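Local coordinates for protein beta-galactosidase (Bacteroides thetaiotaomicron, PDB 5MUJ) that probably acts as a glycoside hydrolase with arabinofuranosidase activity, and binds chain B of the plant pectin rhamnogalacturonan II in its glycan pocket, at residues G268-D273 with Y287-P293; A163-V167 with L203-S208; D281-Y287 with N301-Y307; M34-Y38 with T313-A318. All coordinates share one frame; numbering follows the deposited sequence.

Interaction 1: G268-D273 with Y287-P293; sequences GTITGD and YFSAFEP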
# COMPACT_ATOMS: atom_id res chain seq x y z
N GLY A 268 18.07 1.63 9.04
CA GLY A 268 17.56 1.13 7.78
C GLY A 268 16.18 0.50 7.91
O GLY A 268 15.68 -0.02 6.92
N THR A 269 15.53 0.55 9.08
CA THR A 269 14.22 -0.12 9.26
C THR A 269 13.14 0.62 8.48
O THR A 269 13.12 1.87 8.47
CB THR A 269 13.78 -0.16 10.73
OG1 THR A 269 14.79 -0.84 11.49
CG2 THR A 269 12.43 -0.87 10.93
N ILE A 270 12.23 -0.15 7.88
CA ILE A 270 11.15 0.39 7.09
C ILE A 270 9.88 0.17 7.85
O ILE A 270 9.63 -0.94 8.31
CB ILE A 270 11.08 -0.26 5.71
CG1 ILE A 270 12.28 0.16 4.87
CG2 ILE A 270 9.83 0.17 4.96
CD1 ILE A 270 12.43 -0.61 3.56
N THR A 271 9.07 1.20 7.93
CA THR A 271 7.70 1.14 8.39
C THR A 271 6.90 1.78 7.27
O THR A 271 7.17 2.95 6.90
CB THR A 271 7.47 1.91 9.71
OG1 THR A 271 8.37 1.45 10.73
CG2 THR A 271 6.00 1.79 10.18
N GLY A 272 5.93 1.03 6.73
CA GLY A 272 5.17 1.61 5.68
C GLY A 272 3.90 0.94 5.21
O GLY A 272 3.31 0.09 5.88
N ASP A 273 3.50 1.40 4.04
CA ASP A 273 2.24 1.04 3.42
C ASP A 273 1.08 0.97 4.41
O ASP A 273 0.40 -0.04 4.54
CB ASP A 273 2.39 -0.23 2.56
CG ASP A 273 3.31 -0.00 1.34
OD1 ASP A 273 4.16 0.93 1.37
OD2 ASP A 273 3.16 -0.73 0.33
N TYR A 287 0.00 -2.29 8.55
CA TYR A 287 1.27 -1.78 8.00
C TYR A 287 2.27 -2.90 7.86
O TYR A 287 2.12 -3.98 8.50
CB TYR A 287 1.79 -0.64 8.90
CG TYR A 287 2.41 -1.08 10.19
CD1 TYR A 287 3.79 -1.34 10.26
CD2 TYR A 287 1.65 -1.21 11.35
CE1 TYR A 287 4.37 -1.73 11.47
CE2 TYR A 287 2.22 -1.59 12.55
CZ TYR A 287 3.59 -1.85 12.59
OH TYR A 287 4.15 -2.24 13.78
N PHE A 288 3.30 -2.69 7.05
CA PHE A 288 4.44 -3.60 6.97
C PHE A 288 5.68 -2.96 7.55
O PHE A 288 5.83 -1.69 7.59
CB PHE A 288 4.78 -4.11 5.56
CG PHE A 288 5.77 -3.26 4.74
CD1 PHE A 288 5.33 -2.14 4.01
CD2 PHE A 288 7.11 -3.62 4.60
CE1 PHE A 288 6.18 -1.42 3.22
CE2 PHE A 288 8.02 -2.82 3.85
CZ PHE A 288 7.53 -1.75 3.15
N SER A 289 6.57 -3.83 7.97
CA SER A 289 7.89 -3.41 8.37
C SER A 289 8.92 -4.34 7.76
O SER A 289 8.63 -5.50 7.49
CB SER A 289 8.00 -3.41 9.89
OG SER A 289 9.20 -2.76 10.31
N ALA A 290 10.10 -3.82 7.49
CA ALA A 290 11.22 -4.61 7.00
C ALA A 290 12.47 -4.19 7.73
O ALA A 290 12.59 -3.00 8.15
CB ALA A 290 11.43 -4.49 5.50
N PHE A 291 13.41 -5.13 7.87
CA PHE A 291 14.74 -4.84 8.50
C PHE A 291 14.54 -4.28 9.90
O PHE A 291 15.26 -3.36 10.33
CB PHE A 291 15.59 -3.94 7.61
CG PHE A 291 15.59 -4.37 6.18
CD1 PHE A 291 16.00 -5.65 5.84
CD2 PHE A 291 15.07 -3.54 5.18
CE1 PHE A 291 15.95 -6.10 4.52
CE2 PHE A 291 15.02 -3.98 3.86
CZ PHE A 291 15.44 -5.26 3.54
N GLU A 292 13.56 -4.84 10.61
CA GLU A 292 13.34 -4.58 12.04
C GLU A 292 14.24 -5.54 12.84
O GLU A 292 14.13 -6.75 12.70
CB GLU A 292 11.85 -4.81 12.36
CG GLU A 292 11.43 -4.86 13.80
CD GLU A 292 12.04 -3.77 14.65
OE1 GLU A 292 11.93 -2.59 14.28
OE2 GLU A 292 12.61 -4.10 15.71
N PRO A 293 15.16 -5.01 13.68
CA PRO A 293 16.04 -5.98 14.41
C PRO A 293 15.37 -7.04 15.31
O PRO A 293 15.95 -8.11 15.51
CB PRO A 293 16.90 -5.07 15.29
CG PRO A 293 16.78 -3.72 14.72
CD PRO A 293 15.54 -3.60 13.92

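Interaction 2: A163-V167 with L203-S208; sequences APLFV and LTQYKS. With 8PK (4-O-[(1R)-1-hydroxyethyl]-2-O-methyl-alpha-L-fucopyranose), chain B.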
# COMPACT_ATOMS: atom_id res chain seq x y z
N ALA A 163 16.52 7.91 -9.41
CA ALA A 163 15.98 9.22 -9.14
C ALA A 163 14.92 9.10 -8.07
O ALA A 163 14.33 8.04 -7.92
CB ALA A 163 15.39 9.87 -10.41
N PRO A 164 14.61 10.19 -7.38
CA PRO A 164 13.60 10.13 -6.33
C PRO A 164 12.17 9.92 -6.83
O PRO A 164 11.86 10.10 -8.03
CB PRO A 164 13.77 11.48 -5.57
CG PRO A 164 14.42 12.37 -6.54
CD PRO A 164 15.32 11.49 -7.36
N LEU A 165 11.30 9.53 -5.91
CA LEU A 165 9.88 9.36 -6.22
C LEU A 165 9.03 10.37 -5.45
O LEU A 165 9.37 10.71 -4.30
CB LEU A 165 9.44 7.95 -5.95
CG LEU A 165 10.34 6.87 -6.49
CD1 LEU A 165 10.22 5.65 -5.58
CD2 LEU A 165 10.01 6.54 -7.93
N PHE A 166 8.03 10.93 -6.12
CA PHE A 166 7.17 11.95 -5.55
C PHE A 166 5.72 11.48 -5.60
O PHE A 166 5.41 10.58 -6.39
CB PHE A 166 7.30 13.30 -6.30
CG PHE A 166 8.71 13.70 -6.62
CD1 PHE A 166 9.72 13.64 -5.66
CD2 PHE A 166 9.04 14.14 -7.89
CE1 PHE A 166 11.03 14.01 -5.97
CE2 PHE A 166 10.34 14.52 -8.21
CZ PHE A 166 11.33 14.43 -7.24
N VAL A 167 4.83 12.10 -4.83
CA VAL A 167 3.39 11.76 -4.83
C VAL A 167 2.63 12.45 -5.96
O VAL A 167 2.46 13.63 -6.01
CB VAL A 167 2.67 12.06 -3.46
CG1 VAL A 167 1.25 11.46 -3.36
CG2 VAL A 167 3.46 11.46 -2.33
N LEU A 203 14.37 12.16 1.36
CA LEU A 203 15.07 11.29 0.42
C LEU A 203 14.20 10.90 -0.79
O LEU A 203 14.63 10.94 -1.94
CB LEU A 203 15.60 10.04 1.14
CG LEU A 203 16.62 10.38 2.24
CD1 LEU A 203 17.05 9.16 3.07
CD2 LEU A 203 17.85 11.08 1.65
N THR A 204 12.96 10.53 -0.51
CA THR A 204 12.02 10.07 -1.55
C THR A 204 10.72 9.80 -0.85
O THR A 204 10.69 9.50 0.34
CB THR A 204 12.54 8.83 -2.31
OG1 THR A 204 11.50 8.32 -3.16
CG2 THR A 204 12.98 7.73 -1.35
N GLN A 205 9.64 9.92 -1.59
CA GLN A 205 8.32 9.52 -1.12
C GLN A 205 8.03 8.14 -1.67
O GLN A 205 8.61 7.71 -2.67
CB GLN A 205 7.27 10.59 -1.42
CG GLN A 205 7.64 11.87 -0.58
CD GLN A 205 7.23 13.21 -1.13
OE1 GLN A 205 7.28 14.23 -0.40
NE2 GLN A 205 6.98 13.27 -2.40
N TYR A 206 7.21 7.41 -0.94
CA TYR A 206 6.82 6.08 -1.39
C TYR A 206 5.25 5.98 -1.44
O TYR A 206 4.60 6.90 -1.98
CB TYR A 206 7.46 5.00 -0.56
CG TYR A 206 8.95 4.90 -0.67
CD1 TYR A 206 9.54 4.30 -1.77
CD2 TYR A 206 9.79 5.37 0.34
CE1 TYR A 206 10.90 4.13 -1.88
CE2 TYR A 206 11.16 5.24 0.23
CZ TYR A 206 11.72 4.64 -0.87
OH TYR A 206 13.09 4.48 -0.94
N LYS A 207 4.65 4.90 -0.91
CA LYS A 207 3.16 4.73 -1.03
C LYS A 207 2.42 5.84 -0.29
O LYS A 207 2.98 6.38 0.70
CB LYS A 207 2.70 3.34 -0.51
CG LYS A 207 1.21 3.22 -0.32
CD LYS A 207 0.65 1.80 -0.25
CE LYS A 207 -0.86 1.81 -0.04
NZ LYS A 207 -1.42 0.42 -0.08
N SER A 208 1.27 6.26 -0.82
CA SER A 208 0.31 7.16 -0.19
C SER A 208 -1.10 6.61 -0.34
O SER A 208 -1.37 5.82 -1.24
CB SER A 208 0.35 8.53 -0.90
OG SER A 208 -0.02 8.35 -2.28
O9 8PK B . 18.44 7.47 -2.85
C8 8PK B . 17.13 7.30 -2.31
C10 8PK B . 16.11 7.98 -3.19
O4 8PK B . 16.84 5.90 -2.17
C4 8PK B . 17.82 5.19 -1.40
C5 8PK B . 17.87 3.75 -1.88
C6 8PK B . 18.17 3.67 -3.38
O5 8PK B . 16.61 3.10 -1.59
C3 8PK B . 17.52 5.25 0.09
O3 8PK B . 17.47 6.60 0.59
C2 8PK B . 16.18 4.59 0.33
O2 8PK B . 15.93 4.62 1.74
C7 8PK B . 14.87 5.51 2.13
C1 8PK B . 16.20 3.16 -0.21

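Interaction 3: D281-Y287 with N301-Y307; sequences DVYVMFY and NTFAASY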
# COMPACT_ATOMS: atom_id res chain seq x y z
N ASP A 281 -15.31 2.69 17.16
CA ASP A 281 -14.70 3.99 17.50
C ASP A 281 -13.17 4.00 17.34
O ASP A 281 -12.55 5.02 17.64
CB ASP A 281 -15.13 4.46 18.90
CG ASP A 281 -14.74 3.48 20.03
OD1 ASP A 281 -14.12 2.43 19.78
OD2 ASP A 281 -15.08 3.78 21.20
N VAL A 282 -12.57 2.91 16.89
CA VAL A 282 -11.11 2.83 16.74
C VAL A 282 -10.65 2.67 15.27
O VAL A 282 -11.31 2.02 14.46
CB VAL A 282 -10.49 1.75 17.67
CG1 VAL A 282 -10.66 0.35 17.09
CG2 VAL A 282 -9.01 2.04 17.97
N TYR A 283 -9.53 3.31 14.94
CA TYR A 283 -8.86 3.14 13.65
C TYR A 283 -7.81 2.07 13.81
O TYR A 283 -7.08 2.07 14.82
CB TYR A 283 -8.17 4.44 13.19
CG TYR A 283 -9.13 5.57 12.93
CD1 TYR A 283 -9.87 5.62 11.74
CD2 TYR A 283 -9.30 6.59 13.85
CE1 TYR A 283 -10.75 6.66 11.49
CE2 TYR A 283 -10.20 7.61 13.62
CZ TYR A 283 -10.91 7.64 12.44
OH TYR A 283 -11.79 8.67 12.23
N VAL A 284 -7.74 1.17 12.82
CA VAL A 284 -6.74 0.14 12.76
C VAL A 284 -5.85 0.39 11.55
O VAL A 284 -6.35 0.50 10.43
CB VAL A 284 -7.40 -1.24 12.65
CG1 VAL A 284 -6.34 -2.34 12.54
CG2 VAL A 284 -8.29 -1.43 13.86
N MSE A 285 -4.54 0.49 11.77
CA MSE A 285 -3.61 0.63 10.71
C MSE A 285 -2.95 -0.69 10.51
O MSE A 285 -2.19 -1.15 11.37
CB MSE A 285 -2.53 1.68 11.05
CG MSE A 285 -1.54 1.85 9.92
SE MSE A 285 0.09 2.71 10.55
CE MSE A 285 -0.63 4.51 10.74
N PHE A 286 -3.20 -1.27 9.34
CA PHE A 286 -2.40 -2.38 8.84
C PHE A 286 -1.16 -1.75 8.22
O PHE A 286 -1.29 -0.78 7.46
CB PHE A 286 -3.21 -3.19 7.81
CG PHE A 286 -4.44 -3.80 8.37
CD1 PHE A 286 -4.33 -4.95 9.15
CD2 PHE A 286 -5.68 -3.21 8.22
CE1 PHE A 286 -5.48 -5.56 9.65
CE2 PHE A 286 -6.81 -3.79 8.76
CZ PHE A 286 -6.69 -4.94 9.53
N TYR A 287 0.00 -2.29 8.55
CA TYR A 287 1.27 -1.78 8.00
C TYR A 287 2.27 -2.90 7.86
O TYR A 287 2.12 -3.98 8.50
CB TYR A 287 1.79 -0.64 8.90
CG TYR A 287 2.41 -1.08 10.19
CD1 TYR A 287 3.79 -1.34 10.26
CD2 TYR A 287 1.65 -1.21 11.35
CE1 TYR A 287 4.37 -1.73 11.47
CE2 TYR A 287 2.22 -1.59 12.55
CZ TYR A 287 3.59 -1.85 12.59
OH TYR A 287 4.15 -2.24 13.78
N ASN A 301 3.90 -8.24 8.09
CA ASN A 301 2.77 -7.37 8.38
C ASN A 301 2.29 -7.52 9.83
O ASN A 301 2.18 -8.63 10.37
CB ASN A 301 1.58 -7.69 7.45
CG ASN A 301 1.87 -7.34 6.01
OD1 ASN A 301 2.66 -6.48 5.70
ND2 ASN A 301 1.18 -8.03 5.10
N THR A 302 1.97 -6.37 10.43
CA THR A 302 1.26 -6.32 11.70
C THR A 302 0.30 -5.11 11.71
O THR A 302 -0.05 -4.57 10.63
CB THR A 302 2.20 -6.44 12.91
OG1 THR A 302 1.44 -6.52 14.12
CG2 THR A 302 3.18 -5.29 12.99
N PHE A 303 -0.13 -4.66 12.89
CA PHE A 303 -1.03 -3.53 12.92
C PHE A 303 -0.78 -2.68 14.14
O PHE A 303 -0.17 -3.12 15.09
CB PHE A 303 -2.48 -3.98 12.91
CG PHE A 303 -2.92 -4.62 14.19
CD1 PHE A 303 -2.65 -5.97 14.43
CD2 PHE A 303 -3.54 -3.87 15.17
CE1 PHE A 303 -3.05 -6.57 15.64
CE2 PHE A 303 -3.93 -4.47 16.38
CZ PHE A 303 -3.69 -5.82 16.61
N ALA A 304 -1.32 -1.46 14.04
CA ALA A 304 -1.43 -0.54 15.13
C ALA A 304 -2.85 -0.01 15.24
O ALA A 304 -3.65 -0.19 14.31
CB ALA A 304 -0.43 0.61 14.93
N ALA A 305 -3.20 0.64 16.34
CA ALA A 305 -4.52 1.24 16.46
C ALA A 305 -4.47 2.61 17.15
O ALA A 305 -3.49 2.91 17.85
CB ALA A 305 -5.51 0.28 17.16
N SER A 306 -5.48 3.43 16.90
CA SER A 306 -5.52 4.83 17.37
C SER A 306 -6.95 5.34 17.44
O SER A 306 -7.80 4.92 16.65
CB SER A 306 -4.71 5.73 16.42
OG SER A 306 -4.82 7.05 16.85
N TYR A 307 -7.23 6.22 18.39
CA TYR A 307 -8.55 6.89 18.46
C TYR A 307 -8.56 8.23 17.72
O TYR A 307 -9.64 8.73 17.33
CB TYR A 307 -9.01 7.10 19.90
CG TYR A 307 -9.29 5.82 20.62
CD1 TYR A 307 -10.46 5.10 20.34
CD2 TYR A 307 -8.41 5.32 21.58
CE1 TYR A 307 -10.74 3.91 21.00
CE2 TYR A 307 -8.68 4.12 22.23
CZ TYR A 307 -9.84 3.42 21.94
OH TYR A 307 -10.14 2.22 22.57
O HOH W 1 -12.40 0.90 21.43
O HOH W 2 -12.45 7.49 16.85

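Interaction 4: M34-Y38 with T313-A318; sequences MEQIY and TDWHGA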
# COMPACT_ATOMS: atom_id res chain seq x y z
N MSE A 34 -6.54 -4.22 22.11
CA MSE A 34 -5.56 -4.65 21.08
C MSE A 34 -5.68 -6.15 20.79
O MSE A 34 -5.65 -6.59 19.62
CB MSE A 34 -4.14 -4.28 21.47
CG MSE A 34 -3.89 -2.77 21.51
SE MSE A 34 -4.14 -1.92 19.76
CE MSE A 34 -2.60 -2.79 18.92
N GLU A 35 -5.86 -6.93 21.85
CA GLU A 35 -6.08 -8.39 21.69
C GLU A 35 -7.38 -8.75 20.95
O GLU A 35 -7.38 -9.68 20.12
CB GLU A 35 -5.95 -9.07 23.05
CG GLU A 35 -4.51 -9.02 23.54
CD GLU A 35 -4.31 -9.37 25.00
OE1 GLU A 35 -5.26 -9.83 25.63
OE2 GLU A 35 -3.18 -9.19 25.51
N GLN A 36 -8.46 -8.01 21.22
CA GLN A 36 -9.72 -8.20 20.48
C GLN A 36 -9.56 -7.87 18.99
O GLN A 36 -10.11 -8.57 18.15
CB GLN A 36 -10.83 -7.33 21.06
CG GLN A 36 -11.28 -7.74 22.46
CD GLN A 36 -12.17 -6.71 23.13
OE1 GLN A 36 -12.49 -5.66 22.56
NE2 GLN A 36 -12.57 -6.99 24.37
N ILE A 37 -8.85 -6.79 18.67
CA ILE A 37 -8.58 -6.40 17.26
C ILE A 37 -7.77 -7.50 16.56
O ILE A 37 -8.12 -7.91 15.45
CB ILE A 37 -7.85 -5.04 17.16
CG1 ILE A 37 -8.82 -3.93 17.58
CG2 ILE A 37 -7.36 -4.79 15.72
CD1 ILE A 37 -8.15 -2.61 17.91
N TYR A 38 -6.73 -8.01 17.22
CA TYR A 38 -5.96 -9.14 16.67
C TYR A 38 -6.87 -10.34 16.30
O TYR A 38 -6.77 -10.88 15.21
CB TYR A 38 -4.81 -9.57 17.62
CG TYR A 38 -4.10 -10.84 17.18
CD1 TYR A 38 -3.09 -10.82 16.24
CD2 TYR A 38 -4.45 -12.07 17.73
CE1 TYR A 38 -2.45 -12.00 15.84
CE2 TYR A 38 -3.82 -13.23 17.34
CZ TYR A 38 -2.84 -13.21 16.40
OH TYR A 38 -2.21 -14.35 16.00
N THR A 313 -0.91 2.95 18.84
CA THR A 313 -0.47 1.90 19.76
C THR A 313 -0.16 0.69 18.89
O THR A 313 -1.02 0.25 18.12
CB THR A 313 -1.58 1.55 20.76
OG1 THR A 313 -1.93 2.70 21.55
CG2 THR A 313 -1.13 0.41 21.69
N ASP A 314 1.04 0.15 19.02
CA ASP A 314 1.52 -0.96 18.21
C ASP A 314 1.03 -2.28 18.81
O ASP A 314 1.03 -2.44 20.01
CB ASP A 314 3.06 -0.91 18.18
CG ASP A 314 3.69 -1.41 16.90
OD1 ASP A 314 3.01 -1.86 15.97
OD2 ASP A 314 4.96 -1.33 16.85
N TRP A 315 0.59 -3.24 17.98
CA TRP A 315 0.33 -4.58 18.46
C TRP A 315 1.51 -5.23 19.18
O TRP A 315 2.59 -5.27 18.66
CB TRP A 315 -0.07 -5.44 17.26
CG TRP A 315 -0.34 -6.94 17.51
CD1 TRP A 315 0.12 -7.96 16.74
CD2 TRP A 315 -1.10 -7.55 18.57
NE1 TRP A 315 -0.33 -9.16 17.22
CE2 TRP A 315 -1.07 -8.95 18.34
CE3 TRP A 315 -1.81 -7.07 19.67
CZ2 TRP A 315 -1.70 -9.88 19.20
CZ3 TRP A 315 -2.43 -7.97 20.51
CH2 TRP A 315 -2.40 -9.38 20.25
N HIS A 316 1.24 -5.88 20.31
CA HIS A 316 2.32 -6.45 21.13
C HIS A 316 2.50 -7.97 20.99
O HIS A 316 3.31 -8.57 21.69
CB HIS A 316 2.11 -6.08 22.59
CG HIS A 316 0.77 -6.47 23.11
ND1 HIS A 316 0.55 -7.60 23.88
CD2 HIS A 316 -0.45 -5.89 22.95
CE1 HIS A 316 -0.73 -7.69 24.16
NE2 HIS A 316 -1.35 -6.66 23.64
N GLY A 317 1.80 -8.55 20.02
CA GLY A 317 1.70 -10.03 19.86
C GLY A 317 2.27 -10.44 18.53
O GLY A 317 2.91 -9.65 17.86
N ALA A 318 1.96 -11.67 18.12
CA ALA A 318 2.48 -12.28 16.89
C ALA A 318 2.11 -11.42 15.70
O ALA A 318 1.01 -10.89 15.63
CB ALA A 318 1.90 -13.69 16.69

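Interaction 1: G268-D273 with Y287-P293
The carbonyl O of G268 comes obliquely to the ring of F291, 4.0 Å from F291 CD2, just ahead of the antiparallel strands 270-279 and 282-290. At T269, OG1 lies beside the backbone N (chi1 -58°) and CG2 anti to it: OG1 donates to F291 O at 2.8 Å, tilted out of the carbonyl plane, while CG2 lies near A290 O, S289 OG and the carboxylate of E292. I270 N gives an almost straight bond to A290 O (2.9 Å, 175°). I270 O is gripped twice, by A290 N at 3.0 Å and by S289 OG at 2.7 Å, the donors arriving from opposite faces of its plane. On the sheet face shared with A290 and F288, I270 CG2 meets F288 CZ at 3.5 Å and CD1 reaches the edge of the F291 ring. T271 turns to the other face, where its methyl CG2 touches Y287 CD1 at 3.8 Å and OG1 bonds to H264. G272 pairs with F288 through two backbone hydrogen bonds and has no CB to push the F288 ring aside; with chi1 at 89°, that ring folds back so that G272 N lies over one face. D273 closes the row, its CB at the ring edge. I270, A290 and F291 line the glycan pocket of this β-propeller, touching galactose, rhamnose and arabinose units. The hydroxyls of T269 and S289 both bond to backbone carbonyls, which probably helps to fix the strand end that carries I270, A290 and F291.

Interaction 2: A163-V167 with L203-S208
In the wall of the glycan pocket, T204 joins the bound fucose derivative 8PK to the backbone of L165. Its hydroxyl lies anti to the backbone N (chi1 172°), facing the 163-167 segment, and the same torsion sets the methyl toward the hydroxyethyl group of the ligand, with T204 CG2 3.6 Å from 8PK C10. T204 OG1 accepts the hydrogen bond of L165 N at 3.0 Å and passes its own proton to Q205 O. A valine in its place would probably deprive L165 N of this acceptor and Q205 O of a donor. One residue on, Q205 N bonds to L165 O at 2.8 Å, the donor tilted from the carbonyl plane. These two links bridge neighbouring blades of the five-bladed β-propeller: the 164-167 and 203-208 runs point 27° apart, and strand 204-212 begins the blade after the one that holds strand 166-172. L165 lies alongside T204, and its CD1 comes obliquely to the Y206 ring, 4.1 Å from Y206 CE1. The far end of that tyrosine reaches the ligand, Y206 OH standing 3.3 Å from 8PK C2, while the ligand methyl C7 sits at the ring edge. The amide of Q205 extends to the edge of the F166 ring, its NE2 making a weak hydrogen bond to L190 O. Beyond it, V167 CG1 packs 3.5 Å from S208 OG, a hydroxyl that bonds to T149.

Interaction 3: D281-Y287 with N301-Y307
V282 CG2 sits over one face of the Y307 ring in a CH-π contact, 4.2 Å from the ring centroid, and the edge of that ring meets D281 O and OD1. The D281 carboxylate stands at 85° to the ring; one water donates to D281 OD1 and also bonds to Y307 OH, while a second bridges D281 O and Y307 O. The Y283 ring has the carbonyl oxygens of S306 and Y307 at its edge. One face of the F286 ring carries V284 CG1, which also lies 4.1 Å from F303 CD2; the F303 ring stacks with W315. At the edge of the Y287 ring are A304 N and M285 O, and the Y287 side chain lies alongside T302, with T302 CG2 3.3 Å from Y287 OH, which bonds to D314. These rings flank the two central strands of a four-stranded propeller blade, 282-290 and 299-306, an antiparallel hairpin in which Y283-S306, M285-A304 and Y287-T302 are the hydrogen-bonded pairs. In M285, a selenomethionine, N donates to A304 O and O accepts from A304 N, both at 2.8 Å. On the face of V284 and F286, A305 CB also packs against V282 CG2 (4.0 Å), and F303 packs on M34 and I37 of helix 31-41.

Interaction 4: M34-Y38 with T313-A318
T313 meets the helix through its methyl, T313 CG2 lying 4.2 Å from CG of M34, a selenomethionine; T313 OG1 bonds to V29 N. The M34 chain, bent at chi2 and chi3, curls its terminal CE onto the backbone of the strand end, 3.4 Å from W315 N. D314 turns from the helix, bonding H264 as well as Y287. W315 carries much of the contact: with CG anti to its backbone N (chi1 177°), the indole reaches the helix, where Y38 CB stands over one face, 3.7 Å from the centroid of the six-membered ring. The Y38 and W315 rings are near parallel (17°) but slid apart and barely overlap, Y38 CG touching W315 CZ2 at 3.3 Å. E35 CG meets the indole edge. H316 follows with its ring edge toward E35, CE1 3.2 Å from OE2, a close approach rather than a hydrogen bond. G317 N lies over the opposite indole face. A318 O, 3.6 Å from Y38 CE1, lies in the indole plane and accepts from W315 NE1 at 2.7 Å, the donor standing above the A318 carbonyl plane. A leucine in place of W315 would probably leave A318 O without this donor and open a gap under Y38. The arrangement is that of an N-terminal helix lying against the short outermost strand 313-314 of a β-propeller blade and the loop that follows it, outside the glycan pocket.

How the interactions relate
Helix 31-41 comes first, and the contact it makes at 313-318, interaction 4, closes a long loop that encloses the other three. Interaction 2 follows, closing between 163-167 and 203-208 across two neighbouring blades before the last pair opens. Interactions 1 and 3 then cross: 268-273 opens, 281-287 opens, 287-293 closes the first and 301-307 the second, with Y287 and strand 282-290 common to both. Together with strand 313-314 they make up one four-stranded blade, from its pocket-side strand out to the helix. The Y287-D314 bond ties interaction 3 to interaction 4, while D273 OD1 packs 3.4 Å from K207 CB, joining interactions 1 and 2.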